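Local coordinates for protein CMP-sialic acid transporter 1 (Zea mays, PDB 6I1R) that probably carries CMP-sialic acid from the cytoplasm into the Golgi lumen as a nucleotide-sugar antiporter, and is captured here outward-facing with CMP bound, at residues Arg64-Tyr75 against Asn187-Leu198. The protein carries 5 engineered substitutions. Residues are numbered along the deposited sequence; the frame is centred on the assembly and turned at random.
Sequences RMTKEWRSVRLY and NNDSLYWQNVQL
Thr66 and Asp189 join the 64-68 loop to the turn that leads into helix 191-216 in this all-helical transporter of the drug/metabolite transporter (DMT) superfamily; Val72 and Tyr75 pack on that helix. Hydrogen bonds fix the loop. The Asp189 carboxylate grips Thr66 twice, both times on its syn side: OD2 takes backbone N (2.6 Å) and OD1 takes OG1 (2.8 Å). With OG1 anti to the carbonyl carbon (chi1 -47°), the threonine hydroxyl lies beside its own N, and one carboxylate reaches both. Ser190, the N-cap of helix 191-216, donates its N to Arg64 O, while its OG bonds to Glu56. Trp193 NE1 gives a weak bond to Thr66 O, which meets the indole edge; a water bridges the same oxygen to Gln197 OE1.

Apolar contacts flank these bonds. Met65 lies over one indole face of Trp193, a Met-aromatic contact with SD 4.4 Å from the five-membered-ring centroid, and both side chains touch Leu53 of helix 37-59. Tyr75 offers a ring face to Gln197 CB (4.0 Å to the centroid), sets CD2 against Leu198 CB and also touches Leu183. A serine in place of Tyr75 would probably leave a gap beside Gln197 and Leu198. On the other indole face the Gln197 amide is fixed by a hydrogen bond within its own helix, NE2 to Trp193 O at 2.7 Å, approaching from above the carbonyl plane.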
loop_
_atom_site.group_PDB
_atom_site.type_symbol
_atom_site.label_atom_id
_atom_site.label_comp_id
_atom_site.label_asym_id
_atom_site.label_seq_id
_atom_site.Cartn_x
_atom_site.Cartn_y
_atom_site.Cartn_z
ATOM N N ARG B 64 -32.491 29.781 -5.864
ATOM C CA ARG B 64 -33.441 28.670 -5.834
ATOM C C ARG B 64 -32.902 27.580 -4.898
ATOM O O ARG B 64 -31.777 27.105 -5.075
ATOM C CB ARG B 64 -33.665 28.137 -7.253
ATOM C CG ARG B 64 -34.116 29.189 -8.258
ATOM C CD ARG B 64 -35.621 29.371 -8.295
ATOM N NE ARG B 64 -36.287 28.373 -9.121
ATOM C CZ ARG B 64 -37.598 28.324 -9.331
ATOM N NH1 ARG B 64 -38.398 29.189 -8.733
ATOM N NH2 ARG B 64 -38.105 27.412 -10.142
ATOM N N MET B 65 -33.706 27.204 -3.905
ATOM C CA MET B 65 -33.285 26.273 -2.856
ATOM C C MET B 65 -34.511 25.532 -2.310
ATOM O O MET B 65 -35.374 26.138 -1.674
ATOM C CB MET B 65 -32.608 27.012 -1.697
ATOM C CG MET B 65 -31.242 27.570 -2.034
ATOM S SD MET B 65 -30.321 28.071 -0.557
ATOM C CE MET B 65 -31.331 29.435 0.018
ATOM N N THR B 66 -34.571 24.227 -2.545
ATOM C CA THR B 66 -35.678 23.412 -2.065
ATOM C C THR B 66 -35.296 22.837 -0.694
ATOM O O THR B 66 -34.445 21.953 -0.603
ATOM C CB THR B 66 -36.038 22.331 -3.090
ATOM O OG1 THR B 66 -36.123 22.958 -4.371
ATOM C CG2 THR B 66 -37.342 21.630 -2.780
ATOM N N LYS B 67 -35.929 23.350 0.358
ATOM C CA LYS B 67 -35.568 23.001 1.735
ATOM C C LYS B 67 -36.425 21.832 2.243
ATOM O O LYS B 67 -36.194 21.338 3.347
ATOM C CB LYS B 67 -35.741 24.220 2.646
ATOM N N GLU B 68 -37.392 21.380 1.445
ATOM C CA GLU B 68 -38.388 20.409 1.907
ATOM C C GLU B 68 -37.766 19.007 1.951
ATOM O O GLU B 68 -37.138 18.566 0.985
ATOM C CB GLU B 68 -39.617 20.437 0.997
ATOM C CG GLU B 68 -40.309 21.789 0.958
ATOM C CD GLU B 68 -40.043 22.614 -0.291
ATOM O OE1 GLU B 68 -40.358 22.129 -1.395
ATOM O OE2 GLU B 68 -39.529 23.743 -0.157
ATOM N N TRP B 69 -37.980 18.311 3.068
ATOM C CA TRP B 69 -37.355 17.010 3.324
ATOM C C TRP B 69 -37.721 16.008 2.221
ATOM O O TRP B 69 -36.979 15.061 1.981
ATOM C CB TRP B 69 -37.743 16.482 4.710
ATOM C CG TRP B 69 -36.999 15.246 5.111
ATOM C CD1 TRP B 69 -37.500 13.984 5.240
ATOM C CD2 TRP B 69 -35.596 15.151 5.418
ATOM N NE1 TRP B 69 -36.513 13.114 5.618
ATOM C CE2 TRP B 69 -35.333 13.799 5.732
ATOM C CE3 TRP B 69 -34.543 16.071 5.466
ATOM C CZ2 TRP B 69 -34.061 13.353 6.084
ATOM C CZ3 TRP B 69 -33.286 15.628 5.816
ATOM C CH2 TRP B 69 -33.051 14.287 6.120
ATOM N N ARG B 70 -38.859 16.220 1.561
ATOM C CA ARG B 70 -39.279 15.393 0.426
ATOM C C ARG B 70 -38.134 15.241 -0.587
ATOM O O ARG B 70 -37.943 14.155 -1.136
ATOM C CB ARG B 70 -40.508 16.009 -0.251
ATOM N N SER B 71 -37.387 16.319 -0.832
ATOM C CA SER B 71 -36.339 16.328 -1.866
ATOM C C SER B 71 -34.930 16.308 -1.253
ATOM O O SER B 71 -33.997 15.836 -1.901
ATOM C CB SER B 71 -36.511 17.510 -2.783
ATOM O OG SER B 71 -36.250 18.725 -2.098
ATOM N N VAL B 72 -34.759 16.817 -0.032
ATOM C CA VAL B 72 -33.430 16.867 0.601
ATOM C C VAL B 72 -32.949 15.435 0.875
ATOM O O VAL B 72 -31.788 15.112 0.628
ATOM C CB VAL B 72 -33.437 17.717 1.890
ATOM C CG1 VAL B 72 -32.115 17.625 2.639
ATOM C CG2 VAL B 72 -33.782 19.174 1.610
ATOM N N ARG B 73 -33.849 14.578 1.355
ATOM C CA ARG B 73 -33.506 13.208 1.777
ATOM C C ARG B 73 -32.972 12.377 0.600
ATOM O O ARG B 73 -32.317 11.360 0.819
ATOM C CB ARG B 73 -34.738 12.512 2.368
ATOM C CG ARG B 73 -35.776 12.122 1.323
ATOM C CD ARG B 73 -37.202 12.023 1.823
ATOM N NE ARG B 73 -37.655 10.696 2.175
ATOM C CZ ARG B 73 -38.526 10.403 3.136
ATOM N NH1 ARG B 73 -38.551 9.171 3.609
ATOM N NH2 ARG B 73 -39.346 11.314 3.632
ATOM N N LEU B 74 -33.267 12.782 -0.634
ATOM C CA LEU B 74 -32.876 11.999 -1.817
ATOM C C LEU B 74 -31.360 12.076 -2.057
ATOM O O LEU B 74 -30.813 11.231 -2.764
ATOM C CB LEU B 74 -33.649 12.499 -3.044
ATOM C CG LEU B 74 -34.880 11.678 -3.425
ATOM C CD1 LEU B 74 -35.897 11.657 -2.295
ATOM C CD2 LEU B 74 -35.509 12.213 -4.703
ATOM N N TYR B 75 -30.679 13.060 -1.470
ATOM C CA TYR B 75 -29.230 13.206 -1.662
ATOM C C TYR B 75 -28.461 12.167 -0.832
ATOM O O TYR B 75 -27.234 12.094 -0.932
ATOM C CB TYR B 75 -28.791 14.637 -1.335
ATOM C CG TYR B 75 -29.230 15.661 -2.351
ATOM C CD1 TYR B 75 -30.475 16.264 -2.267
ATOM C CD2 TYR B 75 -28.408 16.020 -3.406
ATOM C CE1 TYR B 75 -30.888 17.204 -3.198
ATOM C CE2 TYR B 75 -28.805 16.958 -4.346
ATOM C CZ TYR B 75 -30.051 17.552 -4.243
ATOM O OH TYR B 75 -30.455 18.475 -5.163
ATOM N N ASN B 187 -34.320 19.304 -10.309
ATOM C CA ASN B 187 -34.624 20.580 -9.658
ATOM C C ASN B 187 -34.125 21.745 -10.520
ATOM O O ASN B 187 -33.207 21.603 -11.329
ATOM C CB ASN B 187 -33.983 20.684 -8.269
ATOM C CG ASN B 187 -34.855 20.162 -7.146
ATOM O OD1 ASN B 187 -35.923 19.601 -7.381
ATOM N ND2 ASN B 187 -34.404 20.346 -5.915
ATOM N N ASN B 188 -34.724 22.907 -10.282
ATOM C CA ASN B 188 -34.286 24.166 -10.886
ATOM C C ASN B 188 -33.402 24.908 -9.871
ATOM O O ASN B 188 -33.257 26.130 -9.932
ATOM C CB ASN B 188 -35.479 24.998 -11.376
ATOM C CG ASN B 188 -36.813 24.532 -10.826
ATOM O OD1 ASN B 188 -37.025 24.516 -9.614
ATOM N ND2 ASN B 188 -37.718 24.142 -11.708
ATOM N N ASP B 189 -32.765 24.152 -8.977
ATOM C CA ASP B 189 -32.136 24.705 -7.772
ATOM C C ASP B 189 -30.719 25.188 -8.104
ATOM O O ASP B 189 -30.237 25.019 -9.227
ATOM C CB ASP B 189 -32.124 23.675 -6.635
ATOM C CG ASP B 189 -33.347 23.721 -5.733
ATOM O OD1 ASP B 189 -34.414 24.163 -6.202
ATOM O OD2 ASP B 189 -33.223 23.303 -4.565
ATOM N N SER B 190 -30.069 25.795 -7.113
ATOM C CA SER B 190 -28.700 26.289 -7.251
ATOM C C SER B 190 -27.711 25.120 -7.188
ATOM O O SER B 190 -27.837 24.238 -6.340
ATOM C CB SER B 190 -28.389 27.315 -6.190
ATOM O OG SER B 190 -27.092 27.860 -6.375
ATOM N N LEU B 191 -26.719 25.141 -8.074
ATOM C CA LEU B 191 -25.667 24.121 -8.096
ATOM C C LEU B 191 -25.026 24.010 -6.706
ATOM O O LEU B 191 -24.765 22.907 -6.222
ATOM C CB LEU B 191 -24.623 24.501 -9.154
ATOM C CG LEU B 191 -23.441 23.542 -9.301
ATOM C CD1 LEU B 191 -23.915 22.143 -9.667
ATOM C CD2 LEU B 191 -22.450 24.051 -10.337
ATOM N N TYR B 192 -24.799 25.157 -6.074
ATOM C CA TYR B 192 -24.057 25.227 -4.818
ATOM C C TYR B 192 -24.905 24.683 -3.659
ATOM O O TYR B 192 -24.351 24.165 -2.692
ATOM C CB TYR B 192 -23.596 26.663 -4.554
ATOM C CG TYR B 192 -22.814 27.288 -5.683
ATOM C CD1 TYR B 192 -21.695 26.662 -6.209
ATOM C CD2 TYR B 192 -23.191 28.506 -6.229
ATOM C CE1 TYR B 192 -20.971 27.227 -7.246
ATOM C CE2 TYR B 192 -22.478 29.084 -7.266
ATOM C CZ TYR B 192 -21.363 28.443 -7.778
ATOM O OH TYR B 192 -20.653 29.003 -8.801
ATOM N N TRP B 193 -26.229 24.803 -3.747
ATOM C CA TRP B 193 -27.120 24.248 -2.715
ATOM C C TRP B 193 -27.286 22.737 -2.923
ATOM O O TRP B 193 -27.434 21.988 -1.954
ATOM C CB TRP B 193 -28.471 24.980 -2.703
ATOM C CG TRP B 193 -29.546 24.282 -1.924
ATOM C CD1 TRP B 193 -30.735 23.821 -2.410
ATOM C CD2 TRP B 193 -29.533 23.953 -0.522
ATOM N NE1 TRP B 193 -31.464 23.237 -1.411
ATOM C CE2 TRP B 193 -30.753 23.299 -0.242
ATOM C CE3 TRP B 193 -28.618 24.146 0.521
ATOM C CZ2 TRP B 193 -31.075 22.841 1.035
ATOM C CZ3 TRP B 193 -28.937 23.693 1.782
ATOM C CH2 TRP B 193 -30.150 23.049 2.034
ATOM N N GLN B 194 -27.265 22.293 -4.177
ATOM C CA GLN B 194 -27.351 20.864 -4.482
ATOM C C GLN B 194 -26.067 20.179 -3.995
ATOM O O GLN B 194 -26.120 19.129 -3.346
ATOM C CB GLN B 194 -27.614 20.660 -5.976
ATOM C CG GLN B 194 -28.995 21.139 -6.410
ATOM C CD GLN B 194 -29.242 21.000 -7.892
ATOM O OE1 GLN B 194 -28.399 21.340 -8.719
ATOM N NE2 GLN B 194 -30.422 20.512 -8.243
ATOM N N ASN B 195 -24.924 20.796 -4.284
ATOM C CA ASN B 195 -23.634 20.329 -3.781
ATOM C C ASN B 195 -23.668 20.239 -2.250
ATOM O O ASN B 195 -23.261 19.228 -1.684
ATOM C CB ASN B 195 -22.485 21.242 -4.219
ATOM C CG ASN B 195 -22.173 21.154 -5.697
ATOM O OD1 ASN B 195 -22.688 20.284 -6.396
ATOM N ND2 ASN B 195 -21.331 22.052 -6.181
ATOM N N VAL B 196 -24.151 21.293 -1.590
ATOM C CA VAL B 196 -24.094 21.374 -0.120
ATOM C C VAL B 196 -24.839 20.178 0.488
ATOM O O VAL B 196 -24.352 19.584 1.447
ATOM C CB VAL B 196 -24.636 22.719 0.406
ATOM C CG1 VAL B 196 -25.042 22.644 1.873
ATOM C CG2 VAL B 196 -23.636 23.848 0.195
ATOM N N GLN B 197 -25.997 19.822 -0.066
ATOM C CA GLN B 197 -26.777 18.691 0.450
ATOM C C GLN B 197 -26.062 17.377 0.114
ATOM O O GLN B 197 -25.911 16.498 0.968
ATOM C CB GLN B 197 -28.178 18.652 -0.164
ATOM C CG GLN B 197 -29.010 19.902 0.074
ATOM C CD GLN B 197 -30.116 19.994 -0.946
ATOM O OE1 GLN B 197 -31.167 19.369 -0.808
ATOM N NE2 GLN B 197 -29.874 20.760 -1.998
ATOM N N LEU B 198 -25.644 17.260 -1.143
ATOM C CA LEU B 198 -24.977 16.060 -1.647
ATOM C C LEU B 198 -23.746 15.749 -0.789
ATOM O O LEU B 198 -23.603 14.636 -0.285
ATOM C CB LEU B 198 -24.589 16.294 -3.111
ATOM C CG LEU B 198 -23.900 15.126 -3.818
ATOM C CD1 LEU B 198 -24.815 13.912 -3.890
ATOM C CD2 LEU B 198 -23.447 15.533 -5.212
HETATM O O HOH W 1 -32.819 20.303 -2.705
#